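Local coordinates for protein glycerophosphodiester phosphodiesterase (Thermotoga maritima, PDB 1O1Z) that belongs to the glycerophosphodiester phosphodiesterase family and folds as a TIM barrel, with a sodium ion bound in the crystal, at residues A[42-56]-A[105-119]. Numbering follows the deposited sequence.
Sequences NGVELDVRLSKDGKV and IINIEIKEREAADAV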
ATOM      1  N   ASN A  42       1.378   4.467 -11.943  1.00  9.45           N
ATOM      2  CA  ASN A  42       0.587   3.299 -12.298  1.00  8.42           C
ATOM      3  C   ASN A  42      -0.565   3.071 -11.320  1.00  9.11           C
ATOM      4  O   ASN A  42      -1.461   2.281 -11.600  1.00 10.31           O
ATOM      5  CB  ASN A  42       1.476   2.071 -12.314  1.00  9.78           C
ATOM      6  CG  ASN A  42       2.548   2.170 -13.349  1.00 11.57           C
ATOM      7  OD1 ASN A  42       3.651   2.606 -13.088  1.00 10.73           O
ATOM      8  ND2 ASN A  42       2.174   1.874 -14.598  1.00 25.47           N
ATOM      9  N   GLY A  43      -0.511   3.715 -10.158  1.00  8.77           N
ATOM     10  CA  GLY A  43      -1.540   3.591  -9.152  1.00  8.69           C
ATOM     11  C   GLY A  43      -1.149   4.278  -7.862  1.00  8.18           C
ATOM     12  O   GLY A  43      -0.253   5.113  -7.846  1.00  8.09           O
ATOM     13  N   VAL A  44      -1.821   3.906  -6.787  1.00  8.04           N
ATOM     14  CA  VAL A  44      -1.619   4.517  -5.489  1.00  7.20           C
ATOM     15  C   VAL A  44      -1.653   3.469  -4.414  1.00  9.42           C
ATOM     16  O   VAL A  44      -2.219   2.404  -4.625  1.00  9.67           O
ATOM     17  CB  VAL A  44      -2.690   5.585  -5.195  1.00  7.90           C
ATOM     18  CG1 VAL A  44      -2.650   6.753  -6.196  1.00 10.35           C
ATOM     19  CG2 VAL A  44      -4.105   4.980  -5.162  1.00 11.42           C
ATOM     20  N   GLU A  45      -1.020   3.760  -3.293  1.00  8.61           N
ATOM     21  CA  GLU A  45      -1.138   2.975  -2.064  1.00  8.78           C
ATOM     22  C   GLU A  45      -1.912   3.819  -1.077  1.00 10.57           C
ATOM     23  O   GLU A  45      -1.737   5.051  -1.002  1.00 11.22           O
ATOM     24  CB  GLU A  45       0.261   2.620  -1.546  1.00 13.17           C
ATOM     25  CG  GLU A  45       0.322   1.783  -0.289  1.00 16.20           C
ATOM     26  CD  GLU A  45       0.144   2.558   1.016  1.00 24.45           C
ATOM     27  OE1 GLU A  45       0.358   3.794   1.050  1.00 20.41           O
ATOM     28  OE2 GLU A  45      -0.219   1.909   2.041  1.00 28.68           O
ATOM     29  N   LEU A  46      -2.763   3.168  -0.292  1.00 10.32           N
ATOM     30  CA  LEU A  46      -3.535   3.873   0.725  1.00  9.37           C
ATOM     31  C   LEU A  46      -3.815   2.960   1.898  1.00 11.88           C
ATOM     32  O   LEU A  46      -3.597   1.756   1.813  1.00 12.25           O
ATOM     33  CB  LEU A  46      -4.810   4.430   0.108  1.00 10.72           C
ATOM     34  CG  LEU A  46      -5.779   3.456  -0.553  1.00 11.49           C
ATOM     35  CD1 LEU A  46      -6.616   2.687   0.473  1.00 15.46           C
ATOM     36  CD2 LEU A  46      -6.689   4.185  -1.519  1.00 13.81           C
ATOM     37  N   ASP A  47      -4.309   3.530   2.996  1.00 10.54           N
ATOM     38  CA  ASP A  47      -4.491   2.849   4.255  1.00  9.79           C
ATOM     39  C   ASP A  47      -5.952   2.885   4.656  1.00 11.55           C
ATOM     40  O   ASP A  47      -6.554   3.944   4.570  1.00 13.24           O
ATOM     41  CB  ASP A  47      -3.715   3.595   5.323  1.00 10.67           C
ATOM     42  CG  ASP A  47      -2.288   3.808   4.918  1.00 16.86           C
ATOM     43  OD1 ASP A  47      -1.856   4.952   4.596  1.00 13.33           O
ATOM     44  OD2 ASP A  47      -1.551   2.801   4.775  1.00 19.37           O
ATOM     45  N   VAL A  48      -6.502   1.748   5.101  1.00  8.92           N
ATOM     46  CA  VAL A  48      -7.912   1.670   5.465  1.00 10.21           C
ATOM     47  C   VAL A  48      -8.166   1.216   6.889  1.00 10.59           C
ATOM     48  O   VAL A  48      -7.460   0.355   7.444  1.00 10.65           O
ATOM     49  CB  VAL A  48      -8.750   0.801   4.483  1.00 10.78           C
ATOM     50  CG1 VAL A  48      -8.770   1.419   3.108  1.00 12.73           C
ATOM     51  CG2 VAL A  48      -8.293  -0.644   4.436  1.00 11.83           C
ATOM     52  N   ARG A  49      -9.234   1.805   7.452  1.00 10.81           N
ATOM     53  CA  ARG A  49      -9.691   1.580   8.813  1.00  9.43           C
ATOM     54  C   ARG A  49     -11.216   1.686   8.839  1.00 10.07           C
ATOM     55  O   ARG A  49     -11.839   2.081   7.850  1.00 11.00           O
ATOM     56  CB  ARG A  49      -9.140   2.660   9.740  1.00 11.83           C
ATOM     57  CG  ARG A  49      -7.632   2.614   9.898  1.00 12.23           C
ATOM     58  CD  ARG A  49      -7.143   3.668  10.869  1.00 11.18           C
ATOM     59  NE  ARG A  49      -5.727   3.511  11.098  1.00 12.19           N
ATOM     60  CZ  ARG A  49      -5.167   2.705  11.976  1.00 12.26           C
ATOM     61  NH1 ARG A  49      -5.889   1.934  12.790  1.00 16.06           N
ATOM     62  NH2 ARG A  49      -3.839   2.679  12.086  1.00 15.63           N
ATOM     63  N   LEU A  50     -11.807   1.358   9.974  1.00  8.87           N
ATOM     64  CA  LEU A  50     -13.255   1.519  10.136  1.00 11.39           C
ATOM     65  C   LEU A  50     -13.650   2.729  10.952  1.00 10.62           C
ATOM     66  O   LEU A  50     -13.054   3.052  11.989  1.00 11.61           O
ATOM     67  CB  LEU A  50     -13.885   0.341  10.851  1.00 12.11           C
ATOM     68  CG  LEU A  50     -13.922  -0.985  10.162  1.00 12.55           C
ATOM     69  CD1 LEU A  50     -14.748  -1.948  11.040  1.00 13.74           C
ATOM     70  CD2 LEU A  50     -14.472  -0.900   8.753  1.00 13.99           C
ATOM     71  N   SER A  51     -14.719   3.372  10.479  1.00 10.54           N
ATOM     72  CA  SER A  51     -15.406   4.396  11.231  1.00  9.98           C
ATOM     73  C   SER A  51     -16.334   3.750  12.254  1.00 10.89           C
ATOM     74  O   SER A  51     -16.518   2.517  12.277  1.00 11.40           O
ATOM     75  CB  SER A  51     -16.241   5.261  10.275  1.00 11.97           C
ATOM     76  OG  SER A  51     -17.277   4.463   9.706  1.00 12.95           O
ATOM     77  N   LYS A  52     -16.925   4.595  13.090  1.00 10.27           N
ATOM     78  CA  LYS A  52     -17.831   4.121  14.133  1.00 13.13           C
ATOM     79  C   LYS A  52     -19.012   3.369  13.545  1.00 12.38           C
ATOM     80  O   LYS A  52     -19.501   2.398  14.162  1.00 15.85           O
ATOM     81  CB  LYS A  52     -18.335   5.265  14.988  1.00 12.28           C
ATOM     82  CG  LYS A  52     -19.266   4.772  16.110  1.00 19.25           C
ATOM     83  CD  LYS A  52     -19.306   5.730  17.270  1.00 31.02           C
ATOM     84  CE  LYS A  52     -20.181   5.195  18.396  1.00 35.84           C
ATOM     85  NZ  LYS A  52     -20.565   6.275  19.352  1.00 42.85           N
ATOM     86  N   ASP A  53     -19.504   3.863  12.399  1.00 14.72           N
ATOM     87  CA  ASP A  53     -20.629   3.243  11.692  1.00 15.69           C
ATOM     88  C   ASP A  53     -20.233   2.119  10.718  1.00 16.16           C
ATOM     89  O   ASP A  53     -21.053   1.663   9.894  1.00 18.05           O
ATOM     90  CB  ASP A  53     -21.584   4.292  11.043  1.00 17.57           C
ATOM     91  CG  ASP A  53     -20.902   5.328  10.120  1.00 22.61           C
ATOM     92  OD1 ASP A  53     -19.679   5.588  10.164  1.00 14.73           O
ATOM     93  OD2 ASP A  53     -21.569   5.996   9.294  1.00 19.57           O
ATOM     94  N   GLY A  54     -18.983   1.656  10.824  1.00 12.32           N
ATOM     95  CA  GLY A  54     -18.545   0.444  10.170  1.00 13.63           C
ATOM     96  C   GLY A  54     -18.223   0.604   8.700  1.00 14.51           C
ATOM     97  O   GLY A  54     -18.225  -0.371   7.928  1.00 16.05           O
ATOM     98  N   LYS A  55     -17.935   1.846   8.304  1.00 12.09           N
ATOM     99  CA  LYS A  55     -17.593   2.143   6.925  1.00 12.87           C
ATOM    100  C   LYS A  55     -16.082   2.208   6.775  1.00 10.72           C
ATOM    101  O   LYS A  55     -15.374   2.535   7.732  1.00 11.35           O
ATOM    102  CB  LYS A  55     -18.216   3.471   6.499  1.00 13.37           C
ATOM    103  CG  LYS A  55     -19.743   3.586   6.756  1.00 19.47           C
ATOM    104  CD  LYS A  55     -20.532   2.467   6.143  1.00 28.06           C
ATOM    105  CE  LYS A  55     -22.030   2.764   6.194  1.00 36.87           C
ATOM    106  NZ  LYS A  55     -22.834   1.568   5.813  1.00 40.09           N
ATOM    107  N   VAL A  56     -15.602   1.898   5.575  1.00 11.10           N
ATOM    108  CA  VAL A  56     -14.170   1.832   5.295  1.00  8.62           C
ATOM    109  C   VAL A  56     -13.689   3.222   4.943  1.00  9.32           C
ATOM    110  O   VAL A  56     -14.074   3.773   3.891  1.00 11.95           O
ATOM    111  CB  VAL A  56     -13.830   0.852   4.194  1.00 10.89           C
ATOM    112  CG1 VAL A  56     -12.313   0.803   4.003  1.00 11.54           C
ATOM    113  CG2 VAL A  56     -14.342  -0.529   4.520  1.00 12.54           C
ATOM    114  N   ILE A 105      -3.767   0.774 -10.495  1.00  8.60           N
ATOM    115  CA  ILE A 105      -3.653  -0.125  -9.349  1.00  8.98           C
ATOM    116  C   ILE A 105      -3.973   0.623  -8.079  1.00 10.51           C
ATOM    117  O   ILE A 105      -3.492   1.756  -7.868  1.00  9.83           O
ATOM    118  CB  ILE A 105      -2.211  -0.684  -9.287  1.00 10.71           C
ATOM    119  CG1 ILE A 105      -1.930  -1.512 -10.549  1.00 13.53           C
ATOM    120  CG2 ILE A 105      -1.923  -1.420  -7.990  1.00 10.99           C
ATOM    121  CD1 ILE A 105      -0.470  -1.835 -10.749  1.00 16.59           C
ATOM    122  N   ILE A 106      -4.713  -0.018  -7.189  1.00  8.94           N
ATOM    123  CA  ILE A 106      -4.851   0.483  -5.832  1.00  8.47           C
ATOM    124  C   ILE A 106      -4.348  -0.581  -4.860  1.00  9.19           C
ATOM    125  O   ILE A 106      -4.891  -1.691  -4.805  1.00  9.56           O
ATOM    126  CB  ILE A 106      -6.284   0.881  -5.478  1.00  9.48           C
ATOM    127  CG1 ILE A 106      -6.818   1.953  -6.438  1.00 10.23           C
ATOM    128  CG2 ILE A 106      -6.350   1.427  -4.079  1.00  9.87           C
ATOM    129  CD1 ILE A 106      -8.308   2.241  -6.242  1.00 13.21           C
ATOM    130  N   ASN A 107      -3.294  -0.255  -4.146  1.00  9.15           N
ATOM    131  CA  ASN A 107      -2.732  -1.095  -3.105  1.00  8.03           C
ATOM    132  C   ASN A 107      -3.361  -0.645  -1.804  1.00  9.55           C
ATOM    133  O   ASN A 107      -3.078   0.433  -1.324  1.00  9.76           O
ATOM    134  CB  ASN A 107      -1.211  -0.968  -3.084  1.00  9.23           C
ATOM    135  CG  ASN A 107      -0.566  -1.619  -1.922  1.00 11.22           C
ATOM    136  OD1 ASN A 107       0.530  -1.200  -1.536  1.00 15.60           O
ATOM    137  ND2 ASN A 107      -1.189  -2.656  -1.356  1.00 10.97           N
ATOM    138  N   ILE A 108      -4.266  -1.470  -1.282  1.00  9.40           N
ATOM    139  CA  ILE A 108      -4.979  -1.182  -0.046  1.00  8.10           C
ATOM    140  C   ILE A 108      -4.267  -1.843   1.110  1.00 10.60           C
ATOM    141  O   ILE A 108      -4.268  -3.058   1.209  1.00  9.67           O
ATOM    142  CB  ILE A 108      -6.424  -1.726  -0.154  1.00  9.18           C
ATOM    143  CG1 ILE A 108      -7.178  -1.112  -1.331  1.00 10.60           C
ATOM    144  CG2 ILE A 108      -7.206  -1.500   1.125  1.00 10.28           C
ATOM    145  CD1 ILE A 108      -8.459  -1.820  -1.687  1.00 11.34           C
ATOM    146  N   GLU A 109      -3.684  -1.043   2.001  1.00 10.12           N
ATOM    147  CA  GLU A 109      -3.077  -1.564   3.209  1.00  9.46           C
ATOM    148  C   GLU A 109      -4.145  -1.625   4.280  1.00 10.69           C
ATOM    149  O   GLU A 109      -4.714  -0.608   4.683  1.00 11.33           O
ATOM    150  CB  GLU A 109      -1.869  -0.754   3.684  1.00 12.38           C
ATOM    151  CG  GLU A 109      -1.291  -1.382   4.950  1.00 14.08           C
ATOM    152  CD  GLU A 109      -0.129  -0.675   5.605  1.00 16.03           C
ATOM    153  OE1 GLU A 109       0.482   0.221   4.997  1.00 20.39           O
ATOM    154  OE2 GLU A 109       0.151  -1.029   6.778  1.00 17.46           O
ATOM    155  N   ILE A 110      -4.379  -2.826   4.782  1.00 11.24           N
ATOM    156  CA  ILE A 110      -5.355  -3.049   5.832  1.00 10.49           C
ATOM    157  C   ILE A 110      -4.691  -2.734   7.160  1.00 10.56           C
ATOM    158  O   ILE A 110      -3.759  -3.432   7.580  1.00 11.81           O
ATOM    159  CB  ILE A 110      -5.812  -4.505   5.851  1.00 12.40           C
ATOM    160  CG1 ILE A 110      -6.207  -5.012   4.468  1.00 19.30           C
ATOM    161  CG2 ILE A 110      -6.933  -4.640   6.885  1.00 13.84           C
ATOM    162  CD1 ILE A 110      -7.451  -4.466   3.993  1.00 18.08           C
ATOM    163  N   LYS A 111      -5.187  -1.724   7.870  1.00 10.74           N
ATOM    164  CA  LYS A 111      -4.599  -1.347   9.146  1.00 10.35           C
ATOM    165  C   LYS A 111      -5.225  -2.047  10.361  1.00 11.43           C
ATOM    166  O   LYS A 111      -4.632  -2.054  11.447  1.00 15.08           O
ATOM    167  CB  LYS A 111      -4.710   0.182   9.329  1.00 11.28           C
ATOM    168  CG  LYS A 111      -3.866   0.997   8.373  1.00 13.64           C
ATOM    169  CD  LYS A 111      -2.363   0.703   8.590  1.00 22.57           C
ATOM    170  CE  LYS A 111      -1.442   1.789   8.122  1.00 31.16           C
ATOM    171  NZ  LYS A 111      -0.003   1.390   8.362  1.00 31.32           N
ATOM    172  N   GLU A 112      -6.432  -2.584  10.157  1.00 11.10           N
ATOM    173  CA  GLU A 112      -7.259  -3.199  11.196  1.00 15.00           C
ATOM    174  C   GLU A 112      -7.914  -4.463  10.674  1.00 11.63           C
ATOM    175  O   GLU A 112      -8.603  -4.419   9.650  1.00 12.23           O
ATOM    176  CB  GLU A 112      -8.392  -2.230  11.585  1.00 17.14           C
ATOM    177  CG  GLU A 112      -7.903  -0.897  12.044  1.00 18.01           C
ATOM    178  CD  GLU A 112      -9.025   0.090  12.327  1.00 15.98           C
ATOM    179  OE1 GLU A 112     -10.194  -0.149  11.891  1.00 14.74           O
ATOM    180  OE2 GLU A 112      -8.700   1.099  12.956  1.00 18.46           O
ATOM    181  N   ARG A 113      -7.719  -5.591  11.368  1.00 11.20           N
ATOM    182  CA  ARG A 113      -8.381  -6.839  10.963  1.00  9.93           C
ATOM    183  C   ARG A 113      -9.879  -6.681  10.843  1.00 10.84           C
ATOM    184  O   ARG A 113     -10.500  -7.244   9.955  1.00 12.54           O
ATOM    185  CB  ARG A 113      -8.053  -7.993  11.919  1.00 11.58           C
ATOM    186  CG  ARG A 113      -8.998  -9.217  11.821  1.00 16.34           C
ATOM    187  CD  ARG A 113      -8.651 -10.356  12.794  1.00 13.61           C
ATOM    188  NE  ARG A 113      -7.460 -11.119  12.342  1.00 14.13           N
ATOM    189  CZ  ARG A 113      -7.510 -12.176  11.565  1.00 16.13           C
ATOM    190  NH1 ARG A 113      -8.701 -12.559  11.094  1.00 22.32           N
ATOM    191  NH2 ARG A 113      -6.385 -12.857  11.250  1.00 17.49           N
ATOM    192  N   GLU A 114     -10.478  -5.906  11.738  1.00 10.84           N
ATOM    193  CA  GLU A 114     -11.930  -5.742  11.716  1.00 11.09           C
ATOM    194  C   GLU A 114     -12.473  -5.070  10.456  1.00 11.29           C
ATOM    195  O   GLU A 114     -13.663  -5.157  10.189  1.00 14.12           O
ATOM    196  CB  GLU A 114     -12.411  -5.013  12.979  1.00 12.81           C
ATOM    197  CG  GLU A 114     -11.818  -3.636  13.194  1.00 13.60           C
ATOM    198  CD  GLU A 114     -10.544  -3.630  14.064  1.00 17.04           C
ATOM    199  OE1 GLU A 114      -9.796  -4.652  14.157  1.00 13.65           O
ATOM    200  OE2 GLU A 114     -10.257  -2.558  14.670  1.00 14.52           O
ATOM    201  N   ALA A 115     -11.601  -4.405   9.687  1.00  9.57           N
ATOM    202  CA  ALA A 115     -11.994  -3.792   8.417  1.00  9.58           C
ATOM    203  C   ALA A 115     -11.995  -4.763   7.258  1.00  9.75           C
ATOM    204  O   ALA A 115     -12.521  -4.453   6.202  1.00 11.46           O
ATOM    205  CB  ALA A 115     -11.086  -2.622   8.089  1.00 12.09           C
ATOM    206  N   ALA A 116     -11.395  -5.941   7.435  1.00  9.89           N
ATOM    207  CA  ALA A 116     -11.153  -6.835   6.302  1.00 11.84           C
ATOM    208  C   ALA A 116     -12.433  -7.282   5.600  1.00 11.70           C
ATOM    209  O   ALA A 116     -12.495  -7.224   4.368  1.00 12.03           O
ATOM    210  CB  ALA A 116     -10.357  -8.041   6.745  1.00 14.05           C
ATOM    211  N   ASP A 117     -13.460  -7.690   6.340  1.00 10.87           N
ATOM    212  CA  ASP A 117     -14.674  -8.181   5.671  1.00 12.25           C
ATOM    213  C   ASP A 117     -15.330  -7.069   4.845  1.00 10.93           C
ATOM    214  O   ASP A 117     -15.757  -7.307   3.707  1.00 12.43           O
ATOM    215  CB  ASP A 117     -15.660  -8.743   6.674  1.00 14.30           C
ATOM    216  CG  ASP A 117     -15.242 -10.117   7.208  1.00 18.10           C
ATOM    217  OD1 ASP A 117     -14.426 -10.821   6.574  1.00 21.45           O
ATOM    218  OD2 ASP A 117     -15.706 -10.579   8.251  1.00 27.78           O
ATOM    219  N   ALA A 118     -15.421  -5.856   5.402  1.00  9.46           N
ATOM    220  CA  ALA A 118     -15.993  -4.729   4.678  1.00 10.25           C
ATOM    221  C   ALA A 118     -15.187  -4.346   3.439  1.00 10.59           C
ATOM    222  O   ALA A 118     -15.745  -3.997   2.406  1.00 13.22           O
ATOM    223  CB  ALA A 118     -16.140  -3.534   5.598  1.00 13.83           C
ATOM    224  N   VAL A 119     -13.874  -4.413   3.542  1.00  9.92           N
ATOM    225  CA  VAL A 119     -13.001  -4.124   2.416  1.00  9.22           C
ATOM    226  C   VAL A 119     -13.223  -5.163   1.314  1.00 10.22           C
ATOM    227  O   VAL A 119     -13.323  -4.804   0.152  1.00 11.41           O
ATOM    228  CB  VAL A 119     -11.523  -4.105   2.838  1.00 11.11           C
ATOM    229  CG1 VAL A 119     -10.598  -4.115   1.628  1.00 13.22           C
ATOM    230  CG2 VAL A 119     -11.259  -2.888   3.721  1.00 12.05           C
TER
HETATM  231  O   HOH W   1     -10.408   3.041  13.051  1.00 15.06           O
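Asn107 N donates to Val44 O midway along strands 43-50 and 105-110, which run in the same direction, their axes 4.7 Å apart, as neighbouring parallel strands of the TIM barrel. Seven backbone hydrogen bonds join the two segments, the first and last using Asn42 and Lys111, which flank the strands: Asn42, Val44, Leu46 and Val48 accept from Ile105, Asn107, Glu109 and Lys111, while Val44, Leu46 and Val48 donate to Ile105, Asn107 and Glu109.

On the barrel-interior face, acidic groups crowd together. Glu109 OE1 lies 3.3 Å from Asp47 OD2 and close to Glu45 OE2, with no hydrogen bond between them. Lys111 NZ forms a salt bridge with Glu109 OE2 at 2.9 Å, from above the carboxylate plane, and Lys111 CE passes beside Asp47 OD2. Asp47 OD1 turns instead to Asn28, and Asn107 ND2 to Ile130 and Ser132.

Just past the end of strand 105-110, Glu112 grips segment 42-56 with both carboxylate oxygens. Glu112 OE1 accepts from Leu50 N (2.9 Å), well above the carboxylate plane; Glu112 OE2 takes Arg49 NH1 (2.9 Å) at the guanidinium edge in a salt bridge, the two planes turned 76° apart. With CG anti to the carbonyl carbon (chi1 -57°) and the chain extended beyond it, Glu112 reaches both donors. Lys111 CB covers one face of the Arg49 guanidinium, 3.7 Å above its centre. A water links Glu112 OE2 to Leu50 O, and Arg75 also bridges to OE2.

The outward face is apolar: Val48 CG2 wedges against Ile108 CG2 (3.6 Å) and Val119 CG2, Leu46 CD2 meets Ile106 CG2, and Val56 CG2 packs on Ala118 CB (3.7 Å).

Strand 14-18 borders 43-50 and strand 129-133 borders 105-110, Phe131 touching Ile108 and Val119; the start of helix 116-123 packs over Val48 and Val56 through Ala118 and Val119, and helix 136-142 packs on Ile110 and Ala116 through Leu138.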